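Local coordinates for ferric uptake regulation protein (Vibrio cholerae, PDB 2W57), which probably acts as an iron-responsive transcriptional repressor, binding DNA through its N-terminal domain when its metal sites are occupied, at residues N4-A7 with L8-G12; K21-E24 with V25-P29. One frame throughout, in Å; residues are numbered along the deposited sequence.

How the contacts relate
The two contacts illustrate how consecutive helices can be closed locally and then joined by their side chains. Contact 1 takes in all of helix 4-10 and its C-terminal turn, contact 2 the C-terminal part of helix 17-26, the next helix in the chain; their centres lie about 14 Å apart. A probable hydrogen bond joins them, Asn4 OD1 to Gln27 NE2 at 2.8 Å, and Leu8 CD2 packs on Leu23 CD2 at 4.1 Å. Contact 1 sits at the surface, whereas contact 2 is partly buried and nearer the metal: the Leu26 side chain is about 11 Å from a bound zinc ion. Neither contact touches the second subunit.

Contact 1 (N4-A7 with L8-G12); sequences NNQA and LKDAG
The amide of Gln6 and the carboxylate of Asp10 meet with their planes almost perpendicular, 82° apart, one turn along helix 4-10, which ends here in a Schellman motif. NE2 of Gln6 comes over the face of the carboxylate to reach OD1 of Asp10 at 2.7 Å, while OD1 stays near the plane of the amide; this poor direction goes with an N-H...O angle of 127° and a weak bond. Gln6 CG leaves anti to the backbone N, and the bend at chi2 then brings the amide round to Asp10. Both residues are exposed, so the pair bridges the outer side of the helix. Beneath it, Asp10 N donates to Gln6 O, linking the same two residues a second time through the backbone.

Next to this pair Lys9 runs alongside Asn5, and its final bend leaves NZ 3.8 Å from Asn5 CB, a packing contact; Lys9 N donates to Asn5 O at 3.0 Å, close to straight at 170°. On the inner side Leu8 is buried, touching Arg19 and Leu20 of helix 17-26. The Asn4 amide is hydrogen-bonded to Gln27, near the end of that helix. Gly12, the C-prime residue with positive phi, donates its N to Lys9 O at 3.0 Å.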
ATOM      1  N   ASN A   4     -26.543  14.779   0.134  1.00 41.96           N
ATOM      2  CA  ASN A   4     -25.799  13.669  -0.479  1.00 41.07           C
ATOM      3  C   ASN A   4     -25.974  13.527  -2.000  1.00 41.06           C
ATOM      4  O   ASN A   4     -25.117  12.934  -2.669  1.00 41.38           O
ATOM      5  CB  ASN A   4     -26.143  12.344   0.207  1.00 40.80           C
ATOM      6  CG  ASN A   4     -25.143  11.957   1.293  1.00 39.83           C
ATOM      7  OD1 ASN A   4     -24.291  12.741   1.690  1.00 37.70           O
ATOM      8  ND2 ASN A   4     -25.258  10.730   1.778  1.00 39.87           N
ATOM      9  N   ASN A   5     -27.080  14.046  -2.538  1.00 40.46           N
ATOM     10  CA  ASN A   5     -27.269  14.128  -3.984  1.00 40.07           C
ATOM     11  C   ASN A   5     -26.311  15.123  -4.607  1.00 39.96           C
ATOM     12  O   ASN A   5     -25.719  14.862  -5.647  1.00 40.07           O
ATOM     13  CB  ASN A   5     -28.694  14.560  -4.323  1.00 40.25           C
ATOM     14  CG  ASN A   5     -29.688  13.420  -4.273  1.00 40.33           C
ATOM     15  OD1 ASN A   5     -29.667  12.602  -3.354  1.00 40.94           O
ATOM     16  ND2 ASN A   5     -30.583  13.369  -5.263  1.00 39.81           N
ATOM     17  N   GLN A   6     -26.167  16.276  -3.964  1.00 39.85           N
ATOM     18  CA  GLN A   6     -25.337  17.347  -4.488  1.00 39.70           C
ATOM     19  C   GLN A   6     -23.865  16.933  -4.550  1.00 39.28           C
ATOM     20  O   GLN A   6     -23.194  17.141  -5.568  1.00 39.55           O
ATOM     21  CB  GLN A   6     -25.521  18.625  -3.654  1.00 40.17           C
ATOM     22  CG  GLN A   6     -25.076  19.915  -4.356  1.00 40.65           C
ATOM     23  CD  GLN A   6     -25.681  20.055  -5.738  1.00 41.66           C
ATOM     24  OE1 GLN A   6     -26.896  19.967  -5.908  1.00 41.32           O
ATOM     25  NE2 GLN A   6     -24.832  20.259  -6.737  1.00 42.37           N
ATOM     26  N   ALA A   7     -23.375  16.335  -3.466  1.00 38.33           N
ATOM     27  CA  ALA A   7     -22.011  15.825  -3.410  1.00 37.13           C
ATOM     28  C   ALA A   7     -21.714  14.874  -4.569  1.00 36.62           C
ATOM     29  O   ALA A   7     -20.674  15.010  -5.217  1.00 36.41           O
ATOM     30  CB  ALA A   7     -21.746  15.154  -2.075  1.00 37.21           C
ATOM     31  N   LEU A   8     -22.629  13.935  -4.839  1.00 35.80           N
ATOM     32  CA  LEU A   8     -22.459  12.999  -5.960  1.00 35.13           C
ATOM     33  C   LEU A   8     -22.411  13.737  -7.286  1.00 34.95           C
ATOM     34  O   LEU A   8     -21.483  13.538  -8.073  1.00 34.72           O
ATOM     35  CB  LEU A   8     -23.556  11.915  -6.004  1.00 35.00           C
ATOM     36  CG  LEU A   8     -23.579  10.713  -5.048  1.00 33.53           C
ATOM     37  CD1 LEU A   8     -24.659   9.768  -5.476  1.00 33.30           C
ATOM     38  CD2 LEU A   8     -22.270   9.987  -5.033  1.00 33.37           C
ATOM     39  N   LYS A   9     -23.405  14.590  -7.522  1.00 34.82           N
ATOM     40  CA  LYS A   9     -23.507  15.329  -8.778  1.00 34.85           C
ATOM     41  C   LYS A   9     -22.318  16.264  -8.947  1.00 34.74           C
ATOM     42  O   LYS A   9     -21.777  16.396 -10.049  1.00 34.71           O
ATOM     43  CB  LYS A   9     -24.818  16.112  -8.865  1.00 35.09           C
ATOM     44  CG  LYS A   9     -26.064  15.231  -8.902  1.00 35.63           C
ATOM     45  CD  LYS A   9     -27.189  15.895  -9.688  1.00 37.30           C
ATOM     46  CE  LYS A   9     -28.568  15.473  -9.200  1.00 36.83           C
ATOM     47  NZ  LYS A   9     -28.860  16.059  -7.862  1.00 36.52           N
ATOM     48  N   ASP A  10     -21.885  16.875  -7.846  1.00 34.42           N
ATOM     49  CA  ASP A  10     -20.758  17.797  -7.887  1.00 34.08           C
ATOM     50  C   ASP A  10     -19.402  17.124  -8.092  1.00 33.64           C
ATOM     51  O   ASP A  10     -18.412  17.804  -8.340  1.00 33.95           O
ATOM     52  CB  ASP A  10     -20.761  18.723  -6.669  1.00 34.24           C
ATOM     53  CG  ASP A  10     -21.511  20.039  -6.935  1.00 35.37           C
ATOM     54  OD1 ASP A  10     -22.347  20.102  -7.878  1.00 34.57           O
ATOM     55  OD2 ASP A  10     -21.253  21.022  -6.199  1.00 36.63           O
ATOM     56  N   ALA A  11     -19.367  15.795  -8.007  1.00 32.90           N
ATOM     57  CA  ALA A  11     -18.169  15.023  -8.329  1.00 31.90           C
ATOM     58  C   ALA A  11     -18.248  14.423  -9.740  1.00 31.34           C
ATOM     59  O   ALA A  11     -17.422  13.589 -10.125  1.00 31.08           O
ATOM     60  CB  ALA A  11     -17.945  13.933  -7.284  1.00 32.06           C
ATOM     61  N   GLY A  12     -19.239  14.858 -10.514  1.00 30.89           N
ATOM     62  CA  GLY A  12     -19.423  14.366 -11.885  1.00 30.40           C
ATOM     63  C   GLY A  12     -20.097  13.005 -11.932  1.00 30.24           C
ATOM     64  O   GLY A  12     -20.195  12.381 -12.993  1.00 30.42           O
TER

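Contact 2 (K21-E24 with V25-P29); sequences KILE and VLQQP
The backbone N of Gln27 is shared by two carbonyls, Glu24 O and Leu23 O, where helix 17-26 runs out in the DNA-binding domain, a winged-helix fold in the Fur family. The bond from Gln27 N to Glu24 O is 3.1 Å long, with the donor standing well above the carbonyl plane, 63° out of it; the one to Leu23 O is weak. The spacing thus shifts from four residues to three as the regular helix gives way, and Gln28 N continues the shorter step with a bond to Val25 O at 3.0 Å.

One residue earlier the four-residue pattern still holds, Leu26 N donating to Ile22 O at 3.1 Å. Their side chains run side by side in the same direction. Because Ile22 CG2 is anti to the backbone N, that branch meets Leu26 CD1 at 4.2 Å, and the two help fill the core: Ile22 packs on Val58 and Leu26 on Leu59 of helix 52-64, while Val25 faces Leu39 and Leu43 of helix 36-45. At the outer side Lys21 forms a salt bridge with Glu48. The Gln27 side chain, whose amide is hydrogen-bonded to Asn4, slants across that of Leu23, with NE2 4.1 Å from Leu23 CG.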
ATOM      1  N   LYS A  21     -26.168   4.965  -0.661  1.00 20.32           N
ATOM      2  CA  LYS A  21     -26.142   4.082   0.491  1.00 21.09           C
ATOM      3  C   LYS A  21     -24.736   3.771   0.945  1.00 21.22           C
ATOM      4  O   LYS A  21     -24.496   3.556   2.133  1.00 21.71           O
ATOM      5  CB  LYS A  21     -26.862   2.775   0.156  1.00 21.33           C
ATOM      6  CG  LYS A  21     -28.372   2.911   0.154  1.00 23.89           C
ATOM      7  CD  LYS A  21     -29.031   1.566  -0.082  1.00 27.40           C
ATOM      8  CE  LYS A  21     -30.544   1.696  -0.099  1.00 27.75           C
ATOM      9  NZ  LYS A  21     -31.091   1.776   1.264  1.00 29.04           N
ATOM     10  N   ILE A  22     -23.809   3.727  -0.004  1.00 21.27           N
ATOM     11  CA  ILE A  22     -22.417   3.486   0.317  1.00 21.01           C
ATOM     12  C   ILE A  22     -21.804   4.776   0.831  1.00 21.80           C
ATOM     13  O   ILE A  22     -20.975   4.739   1.732  1.00 22.38           O
ATOM     14  CB  ILE A  22     -21.634   2.924  -0.896  1.00 20.68           C
ATOM     15  CG1 ILE A  22     -22.068   1.474  -1.153  1.00 19.36           C
ATOM     16  CG2 ILE A  22     -20.130   3.027  -0.663  1.00 19.60           C
ATOM     17  CD1 ILE A  22     -21.532   0.860  -2.400  1.00 17.70           C
ATOM     18  N   LEU A  23     -22.213   5.914   0.275  1.00 22.22           N
ATOM     19  CA  LEU A  23     -21.701   7.198   0.750  1.00 23.20           C
ATOM     20  C   LEU A  23     -22.192   7.485   2.175  1.00 23.50           C
ATOM     21  O   LEU A  23     -21.403   7.843   3.049  1.00 23.57           O
ATOM     22  CB  LEU A  23     -22.079   8.329  -0.212  1.00 23.37           C
ATOM     23  CG  LEU A  23     -21.636   9.768   0.082  1.00 23.90           C
ATOM     24  CD1 LEU A  23     -20.118   9.882   0.193  1.00 23.64           C
ATOM     25  CD2 LEU A  23     -22.164  10.697  -1.007  1.00 23.47           C
ATOM     26  N   GLU A  24     -23.495   7.326   2.393  1.00 24.03           N
ATOM     27  CA  GLU A  24     -24.083   7.330   3.725  1.00 25.03           C
ATOM     28  C   GLU A  24     -23.178   6.593   4.724  1.00 24.86           C
ATOM     29  O   GLU A  24     -22.797   7.148   5.754  1.00 24.92           O
ATOM     30  CB  GLU A  24     -25.436   6.638   3.651  1.00 25.67           C
ATOM     31  CG  GLU A  24     -26.429   6.954   4.743  1.00 29.60           C
ATOM     32  CD  GLU A  24     -27.875   6.784   4.245  1.00 35.81           C
ATOM     33  OE1 GLU A  24     -28.827   6.767   5.079  1.00 38.49           O
ATOM     34  OE2 GLU A  24     -28.060   6.672   3.002  1.00 37.01           O
ATOM     35  N   VAL A  25     -22.813   5.351   4.412  1.00 24.47           N
ATOM     36  CA  VAL A  25     -21.984   4.584   5.328  1.00 24.40           C
ATOM     37  C   VAL A  25     -20.650   5.256   5.555  1.00 24.61           C
ATOM     38  O   VAL A  25     -20.203   5.367   6.702  1.00 25.25           O
ATOM     39  CB  VAL A  25     -21.776   3.117   4.882  1.00 24.33           C
ATOM     40  CG1 VAL A  25     -20.651   2.468   5.687  1.00 23.61           C
ATOM     41  CG2 VAL A  25     -23.077   2.315   5.043  1.00 23.91           C
ATOM     42  N   LEU A  26     -20.031   5.726   4.473  1.00 24.59           N
ATOM     43  CA  LEU A  26     -18.710   6.351   4.548  1.00 24.69           C
ATOM     44  C   LEU A  26     -18.670   7.560   5.477  1.00 25.55           C
ATOM     45  O   LEU A  26     -17.618   7.887   6.031  1.00 25.42           O
ATOM     46  CB  LEU A  26     -18.207   6.712   3.150  1.00 24.22           C
ATOM     47  CG  LEU A  26     -17.650   5.516   2.367  1.00 23.03           C
ATOM     48  CD1 LEU A  26     -17.482   5.835   0.900  1.00 21.40           C
ATOM     49  CD2 LEU A  26     -16.351   5.047   2.985  1.00 21.19           C
ATOM     50  N   GLN A  27     -19.830   8.186   5.668  1.00 26.62           N
ATOM     51  CA  GLN A  27     -19.969   9.373   6.514  1.00 27.97           C
ATOM     52  C   GLN A  27     -20.160   9.102   8.005  1.00 28.87           C
ATOM     53  O   GLN A  27     -20.075  10.030   8.799  1.00 28.88           O
ATOM     54  CB  GLN A  27     -21.119  10.238   6.012  1.00 27.53           C
ATOM     55  CG  GLN A  27     -20.766  11.055   4.805  1.00 27.16           C
ATOM     56  CD  GLN A  27     -21.978  11.372   3.976  1.00 26.87           C
ATOM     57  OE1 GLN A  27     -22.969  10.653   4.010  1.00 26.64           O
ATOM     58  NE2 GLN A  27     -21.905  12.443   3.213  1.00 28.17           N
ATOM     59  N   GLN A  28     -20.424   7.851   8.377  1.00 30.39           N
ATOM     60  CA  GLN A  28     -20.646   7.491   9.778  1.00 32.03           C
ATOM     61  C   GLN A  28     -19.334   7.631  10.563  1.00 32.71           C
ATOM     62  O   GLN A  28     -18.294   7.154  10.118  1.00 32.66           O
ATOM     63  CB  GLN A  28     -21.229   6.080   9.905  1.00 31.76           C
ATOM     64  CG  GLN A  28     -22.716   5.929   9.470  1.00 32.98           C
ATOM     65  CD  GLN A  28     -23.145   4.453   9.294  1.00 33.91           C
ATOM     66  OE1 GLN A  28     -22.363   3.526   9.557  1.00 36.89           O
ATOM     67  NE2 GLN A  28     -24.393   4.234   8.846  1.00 35.63           N
ATOM     68  N   PRO A  29     -19.378   8.317  11.724  1.00 33.64           N
ATOM     69  CA  PRO A  29     -18.184   8.633  12.522  1.00 34.33           C
ATOM     70  C   PRO A  29     -17.195   7.470  12.661  1.00 35.22           C
ATOM     71  O   PRO A  29     -15.979   7.674  12.595  1.00 35.41           O
ATOM     72  CB  PRO A  29     -18.774   8.979  13.889  1.00 34.37           C
ATOM     73  CG  PRO A  29     -20.121   9.525  13.577  1.00 33.78           C
ATOM     74  CD  PRO A  29     -20.611   8.839  12.347  1.00 33.13           C
TER